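Local coordinates for protein cobalt-precorrin-5B C(1)-methyltransferase (Archaeoglobus fulgidus, PDB 1SR8) that probably catalyses the S-adenosylmethionine-dependent methylation of C-1 in cobalt-precorrin-5B, giving cobalt-precorrin-6A on the anaerobic route to adenosylcobalamin, at residues E7-W15 against T200-Y208; S69-E77 against I183-E191. All coordinates share one frame; numbering follows the deposited sequence.

Contact 1: residues E7-W15 against T200-Y208; sequences ELYRYPEKW and TKLKIAMQY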
# COMPACT_ATOMS: atom_id res chain seq x y z
N GLU A 7 8.44 6.43 1.85
CA GLU A 7 8.77 6.55 3.26
C GLU A 7 9.77 7.65 3.55
O GLU A 7 10.03 7.96 4.71
CB GLU A 7 9.27 5.22 3.80
CG GLU A 7 8.97 5.07 5.26
CD GLU A 7 9.06 3.65 5.74
OE1 GLU A 7 8.56 2.74 5.05
OE2 GLU A 7 9.62 3.43 6.83
N LEU A 8 10.36 8.22 2.50
CA LEU A 8 11.28 9.35 2.63
C LEU A 8 12.64 9.21 3.32
O LEU A 8 13.31 10.21 3.59
CB LEU A 8 10.53 10.52 3.27
CG LEU A 8 9.72 11.43 2.34
CD1 LEU A 8 9.07 10.66 1.21
CD2 LEU A 8 8.67 12.15 3.16
N TYR A 9 13.08 7.99 3.61
CA TYR A 9 14.38 7.83 4.23
C TYR A 9 15.42 7.82 3.12
O TYR A 9 15.09 7.74 1.93
CB TYR A 9 14.45 6.52 5.04
CG TYR A 9 13.91 5.31 4.30
CD1 TYR A 9 14.52 4.84 3.14
CD2 TYR A 9 12.77 4.64 4.77
CE1 TYR A 9 14.01 3.74 2.45
CE2 TYR A 9 12.26 3.54 4.09
CZ TYR A 9 12.88 3.09 2.93
OH TYR A 9 12.37 2.00 2.27
N ARG A 10 16.69 7.92 3.52
CA ARG A 10 17.78 7.92 2.56
C ARG A 10 18.41 6.54 2.48
O ARG A 10 18.41 5.79 3.45
CB ARG A 10 18.84 8.94 2.97
CG ARG A 10 20.13 8.79 2.22
CD ARG A 10 21.21 9.69 2.77
NE ARG A 10 22.36 9.70 1.87
CZ ARG A 10 23.32 10.61 1.89
NH1 ARG A 10 23.28 11.60 2.78
NH2 ARG A 10 24.31 10.55 1.01
N TYR A 11 18.93 6.22 1.31
CA TYR A 11 19.59 4.94 1.11
C TYR A 11 21.09 5.13 1.25
O TYR A 11 21.65 6.11 0.74
CB TYR A 11 19.27 4.37 -0.28
CG TYR A 11 17.87 3.82 -0.42
CD1 TYR A 11 16.85 4.58 -0.99
CD2 TYR A 11 17.56 2.54 0.03
CE1 TYR A 11 15.55 4.07 -1.11
CE2 TYR A 11 16.27 2.02 -0.09
CZ TYR A 11 15.28 2.79 -0.66
OH TYR A 11 14.00 2.28 -0.76
N PRO A 12 21.77 4.22 1.96
CA PRO A 12 23.22 4.31 2.15
C PRO A 12 23.88 4.45 0.78
O PRO A 12 23.68 3.61 -0.09
CB PRO A 12 23.56 2.99 2.83
CG PRO A 12 22.34 2.72 3.64
CD PRO A 12 21.23 3.05 2.67
N GLU A 13 24.66 5.51 0.59
CA GLU A 13 25.30 5.72 -0.71
C GLU A 13 26.14 4.54 -1.17
O GLU A 13 26.36 4.36 -2.37
CB GLU A 13 26.18 6.97 -0.68
CG GLU A 13 26.75 7.29 -2.05
CD GLU A 13 27.80 8.37 -2.02
OE1 GLU A 13 28.84 8.17 -1.35
OE2 GLU A 13 27.57 9.42 -2.67
N LYS A 14 26.62 3.73 -0.24
CA LYS A 14 27.43 2.57 -0.58
C LYS A 14 26.61 1.39 -1.10
O LYS A 14 27.18 0.37 -1.53
CB LYS A 14 28.26 2.16 0.64
CG LYS A 14 27.45 1.99 1.90
CD LYS A 14 28.35 1.61 3.07
CE LYS A 14 27.53 1.26 4.30
NZ LYS A 14 28.40 0.83 5.43
N TRP A 15 25.29 1.51 -1.05
CA TRP A 15 24.37 0.46 -1.52
C TRP A 15 24.03 0.70 -2.98
O TRP A 15 23.62 -0.22 -3.70
CB TRP A 15 23.07 0.49 -0.71
CG TRP A 15 23.20 0.03 0.71
CD1 TRP A 15 24.36 -0.16 1.42
CD2 TRP A 15 22.13 -0.28 1.61
NE1 TRP A 15 24.07 -0.58 2.69
CE2 TRP A 15 22.71 -0.66 2.84
CE3 TRP A 15 20.73 -0.28 1.48
CZ2 TRP A 15 21.93 -1.04 3.94
CZ3 TRP A 15 19.96 -0.65 2.58
CH2 TRP A 15 20.57 -1.03 3.79
N THR A 200 16.77 -4.83 6.48
CA THR A 200 17.19 -3.74 5.60
C THR A 200 16.74 -2.39 6.16
O THR A 200 17.52 -1.44 6.23
CB THR A 200 16.59 -3.90 4.18
OG1 THR A 200 16.96 -5.17 3.64
CG2 THR A 200 17.07 -2.80 3.26
N LYS A 201 15.47 -2.30 6.56
CA LYS A 201 14.96 -1.04 7.08
C LYS A 201 15.62 -0.64 8.40
O LYS A 201 15.73 0.54 8.69
CB LYS A 201 13.43 -1.11 7.24
CG LYS A 201 12.81 0.28 7.37
CD LYS A 201 11.29 0.25 7.36
CE LYS A 201 10.72 -0.13 6.00
NZ LYS A 201 9.22 -0.05 6.00
N LEU A 202 16.05 -1.63 9.18
CA LEU A 202 16.72 -1.33 10.45
C LEU A 202 18.07 -0.68 10.13
O LEU A 202 18.45 0.31 10.75
CB LEU A 202 16.94 -2.60 11.27
CG LEU A 202 17.88 -2.48 12.48
CD1 LEU A 202 17.39 -1.37 13.42
CD2 LEU A 202 17.93 -3.80 13.21
N LYS A 203 18.77 -1.23 9.14
CA LYS A 203 20.05 -0.70 8.72
C LYS A 203 19.89 0.70 8.14
O LYS A 203 20.74 1.57 8.36
CB LYS A 203 20.69 -1.60 7.66
CG LYS A 203 21.03 -2.99 8.17
CD LYS A 203 21.70 -3.80 7.08
CE LYS A 203 22.07 -5.20 7.56
NZ LYS A 203 22.71 -5.98 6.46
N ILE A 204 18.80 0.92 7.41
CA ILE A 204 18.53 2.23 6.84
C ILE A 204 18.30 3.22 7.98
O ILE A 204 18.72 4.38 7.91
CB ILE A 204 17.27 2.21 5.94
CG1 ILE A 204 17.53 1.32 4.72
CG2 ILE A 204 16.91 3.63 5.52
CD1 ILE A 204 16.35 1.18 3.77
N ALA A 205 17.63 2.75 9.03
CA ALA A 205 17.32 3.58 10.19
C ALA A 205 18.54 3.85 11.05
O ALA A 205 18.48 4.64 11.98
CB ALA A 205 16.23 2.91 11.02
N MET A 206 19.65 3.18 10.74
CA MET A 206 20.88 3.36 11.50
C MET A 206 21.58 4.65 11.07
O MET A 206 22.53 5.08 11.72
CB MET A 206 21.82 2.18 11.28
CG MET A 206 21.25 0.85 11.72
SD MET A 206 21.57 0.42 13.42
CE MET A 206 21.94 -1.24 13.19
N GLN A 207 21.12 5.25 9.98
CA GLN A 207 21.72 6.49 9.50
C GLN A 207 21.18 7.67 10.29
O GLN A 207 21.63 8.79 10.12
CB GLN A 207 21.39 6.72 8.03
CG GLN A 207 21.90 5.67 7.10
CD GLN A 207 21.21 5.73 5.76
OE1 GLN A 207 20.05 5.34 5.63
NE2 GLN A 207 21.91 6.24 4.74
N TYR A 208 20.20 7.41 11.15
CA TYR A 208 19.57 8.46 11.94
C TYR A 208 19.69 8.16 13.42
O TYR A 208 19.54 7.02 13.84
CB TYR A 208 18.08 8.56 11.57
CG TYR A 208 17.86 8.83 10.10
CD1 TYR A 208 17.85 10.13 9.61
CD2 TYR A 208 17.68 7.78 9.19
CE1 TYR A 208 17.67 10.40 8.25
CE2 TYR A 208 17.49 8.03 7.82
CZ TYR A 208 17.48 9.35 7.36
OH TYR A 208 17.29 9.64 6.03

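Contact 2: residues S69-E77 against I183-E191; sequences STPAGVDVE and ILGTTGFVE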
# COMPACT_ATOMS: atom_id res chain seq x y z
N SER A 69 -2.20 7.20 -11.09
CA SER A 69 -1.66 8.01 -10.01
C SER A 69 -1.92 7.23 -8.73
O SER A 69 -2.79 6.36 -8.69
CB SER A 69 -2.34 9.38 -9.98
OG SER A 69 -3.75 9.26 -9.87
N THR A 70 -1.15 7.53 -7.68
CA THR A 70 -1.30 6.85 -6.39
C THR A 70 -1.39 7.91 -5.31
O THR A 70 -0.99 9.05 -5.53
CB THR A 70 -0.09 5.96 -6.06
OG1 THR A 70 1.09 6.76 -6.00
CG2 THR A 70 0.11 4.88 -7.13
N PRO A 71 -1.91 7.53 -4.13
CA PRO A 71 -2.02 8.48 -3.02
C PRO A 71 -0.66 9.07 -2.64
O PRO A 71 -0.57 10.23 -2.24
CB PRO A 71 -2.63 7.63 -1.90
CG PRO A 71 -3.46 6.64 -2.65
CD PRO A 71 -2.52 6.24 -3.76
N ALA A 72 0.39 8.26 -2.76
CA ALA A 72 1.76 8.67 -2.42
C ALA A 72 2.29 9.69 -3.42
O ALA A 72 3.33 10.31 -3.18
CB ALA A 72 2.68 7.46 -2.37
N GLY A 73 1.60 9.86 -4.54
CA GLY A 73 2.03 10.82 -5.53
C GLY A 73 2.99 10.28 -6.57
O GLY A 73 3.56 11.04 -7.36
N VAL A 74 3.18 8.96 -6.57
CA VAL A 74 4.08 8.30 -7.53
C VAL A 74 3.25 7.52 -8.57
O VAL A 74 2.62 6.52 -8.24
CB VAL A 74 5.02 7.30 -6.80
CG1 VAL A 74 5.99 6.68 -7.77
CG2 VAL A 74 5.75 8.01 -5.67
N ASP A 75 3.24 7.98 -9.81
CA ASP A 75 2.47 7.29 -10.85
C ASP A 75 3.12 5.94 -11.11
O ASP A 75 4.35 5.83 -11.12
CB ASP A 75 2.44 8.09 -12.14
CG ASP A 75 1.77 9.43 -11.99
OD1 ASP A 75 0.84 9.55 -11.16
OD2 ASP A 75 2.15 10.36 -12.70
N VAL A 76 2.30 4.91 -11.31
CA VAL A 76 2.82 3.58 -11.55
C VAL A 76 2.26 2.98 -12.82
O VAL A 76 1.08 3.12 -13.11
CB VAL A 76 2.49 2.61 -10.40
CG1 VAL A 76 3.08 1.23 -10.70
CG2 VAL A 76 3.05 3.14 -9.11
N GLU A 77 3.10 2.29 -13.57
CA GLU A 77 2.66 1.66 -14.79
C GLU A 77 2.26 0.22 -14.44
O GLU A 77 3.02 -0.52 -13.81
CB GLU A 77 3.78 1.70 -15.81
CG GLU A 77 3.43 1.19 -17.17
CD GLU A 77 4.59 1.34 -18.13
OE1 GLU A 77 4.88 2.50 -18.54
OE2 GLU A 77 5.23 0.32 -18.46
N ILE A 183 -11.19 -2.91 -0.77
CA ILE A 183 -10.32 -2.26 -1.74
C ILE A 183 -9.69 -1.14 -0.92
O ILE A 183 -10.38 -0.24 -0.44
CB ILE A 183 -11.12 -1.70 -2.92
CG1 ILE A 183 -11.77 -2.86 -3.67
CG2 ILE A 183 -10.21 -0.90 -3.83
CD1 ILE A 183 -12.56 -2.45 -4.89
N LEU A 184 -8.38 -1.22 -0.73
CA LEU A 184 -7.69 -0.24 0.08
C LEU A 184 -6.26 0.05 -0.36
O LEU A 184 -5.80 -0.45 -1.38
CB LEU A 184 -7.70 -0.73 1.53
CG LEU A 184 -7.23 -2.17 1.72
CD1 LEU A 184 -5.71 -2.19 1.80
CD2 LEU A 184 -7.83 -2.74 3.00
N GLY A 185 -5.58 0.89 0.41
CA GLY A 185 -4.21 1.24 0.11
C GLY A 185 -3.94 2.70 0.41
O GLY A 185 -4.34 3.57 -0.36
N THR A 186 -3.25 2.96 1.52
CA THR A 186 -2.95 4.33 1.92
C THR A 186 -1.93 5.03 1.03
O THR A 186 -2.04 6.23 0.80
CB THR A 186 -2.46 4.41 3.38
OG1 THR A 186 -1.47 3.39 3.60
CG2 THR A 186 -3.63 4.22 4.35
N THR A 187 -0.95 4.29 0.52
CA THR A 187 0.07 4.89 -0.35
C THR A 187 -0.11 4.50 -1.81
O THR A 187 0.31 5.22 -2.70
CB THR A 187 1.49 4.46 0.06
OG1 THR A 187 1.63 3.05 -0.10
CG2 THR A 187 1.77 4.82 1.49
N GLY A 188 -0.75 3.35 -2.03
CA GLY A 188 -0.95 2.84 -3.37
C GLY A 188 -0.02 1.66 -3.61
O GLY A 188 -0.16 0.92 -4.57
N PHE A 189 0.95 1.48 -2.71
CA PHE A 189 1.93 0.41 -2.84
C PHE A 189 1.83 -0.59 -1.70
O PHE A 189 1.34 -0.25 -0.61
CB PHE A 189 3.35 0.99 -2.86
CG PHE A 189 3.61 1.92 -4.01
CD1 PHE A 189 4.31 1.47 -5.13
CD2 PHE A 189 3.17 3.24 -3.98
CE1 PHE A 189 4.57 2.33 -6.20
CE2 PHE A 189 3.42 4.10 -5.04
CZ PHE A 189 4.12 3.65 -6.16
N VAL A 190 2.29 -1.81 -1.95
CA VAL A 190 2.29 -2.86 -0.95
C VAL A 190 3.72 -3.00 -0.42
O VAL A 190 4.65 -3.26 -1.19
CB VAL A 190 1.83 -4.22 -1.55
CG1 VAL A 190 2.08 -5.35 -0.56
CG2 VAL A 190 0.36 -4.16 -1.87
N GLU A 191 3.91 -2.78 0.87
CA GLU A 191 5.23 -2.89 1.49
C GLU A 191 5.56 -4.39 1.54
O GLU A 191 4.79 -5.17 2.10
CB GLU A 191 5.19 -2.30 2.91
CG GLU A 191 6.55 -2.20 3.58
CD GLU A 191 7.44 -1.10 3.00
OE1 GLU A 191 7.13 -0.56 1.93
OE2 GLU A 191 8.48 -0.79 3.63

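Contact 1: residues E7-W15 against T200-Y208
Ile204 sits at the middle of this contact, its branches touching three aromatic residues of 7-15, Tyr9 by two of them. Its CG2 meets Tyr9 at CD1 (3.6 Å), while the extended CG1-CD1 arm (chi2 178°) puts CD1 between the two tyrosines, 3.7 Å from Tyr9 CE1 and 4.0 Å from Tyr11 CE2. CG1 itself packs on Trp15 CZ3 at 3.8 Å. All three rings are met obliquely.

The indole of Trp15 is also located from other directions. Within its own segment, Pro12 CG lies over the centre of one face, and from the helix Lys203 CB reaches the ring at its edge, near CH2, and Thr200 CG2 touches CZ3 at 3.7 Å. The charged end of Lys203 runs on to a salt bridge with Glu34.

The polar bonds come from the first four residues of 7-15. Arg10 N donates to Tyr208 OH (3.1 Å, N-H...O angle 138°, a bent bond), approaching near the plane of the phenol ring and at its edge. Glu7 and Lys201 advance from opposite directions; a bend at chi3 (-69°) brings Lys201 NZ to 3.0 Å from Glu7 OE1, on the syn lone pair. This salt bridge is buried and multiply held: Lys201 NZ also pairs with Glu191 and bonds Val234 O, while Glu7 OE2 accepts from Val234 N, so lysine and glutamate both grip the backbone at the end of strand 231-234.

With 553 Å² buried, the arrangement is that of an irregular N-terminal arm laid across the C-terminal part of helix 195-204, where the chain turns into strand 210-214 of the four-stranded parallel sheet of an alpha/beta unit.

Contact 2: residues S69-E77 against I183-E191
Gly188 packs so closely against Thr70 and Pro71 that a CB on it would lie just 2.7 Å from Thr70 CB, a clash; its backbone angles (107°/-12°) independently call for glycine. The two loops are joined there by one backbone bond, Ala72 N to Thr187 O at 3.0 Å, with the donor tilted from the carbonyl plane. The same oxygen is flanked by Pro71 CD at 3.2 Å, and Pro71 CB rests on Thr186 O.

Each side is braced internally. Residues 70-73 form a type I turn, and Thr70 OG1, placed between backbone N and carbonyl carbon (chi1 61°), donates to Val74 O at 2.7 Å from above the carbonyl plane. Opposite, Thr187 OG1 accepts from Phe189 N (3.1 Å), an ST turn. The Phe189 ring then reaches across, its CZ 3.8 Å from Val74 CB and its CE2 beside Thr70 OG1, the two side chains crossing at about a right angle. Exchanging Thr70 for a valine would probably leave the Val74 carbonyl without this donor and the turn less firmly fixed beside Phe189.

Around the contact, the turn connects antiparallel strands 63-68 and 76-83. Gln138 of helix 133-149 touches Thr70 and Pro71, Arg217 of helix 217-226 touches Thr187, and strand 189-190 pairs with strand 36-42.

From the N terminus the chain first lays down the arm 7-15, passes through strands 30-33 and 36-42, and reaches the turn 69-77 at the edge of the six-stranded mixed sheet. Some hundred residues later, 183-191 returns to that turn and closes contact 2. Only then does helix 195-204 follow, and 200-208 closes contact 1, so the loop of contact 2 is nested within that of contact 1. Their centres are about 21 Å apart, yet they meet: Lys201 NZ and Glu191 OE2 form a 2.6 Å salt bridge. The two contacts thus link the mixed sheet, the three-stranded antiparallel sheet and the parallel-sheet unit.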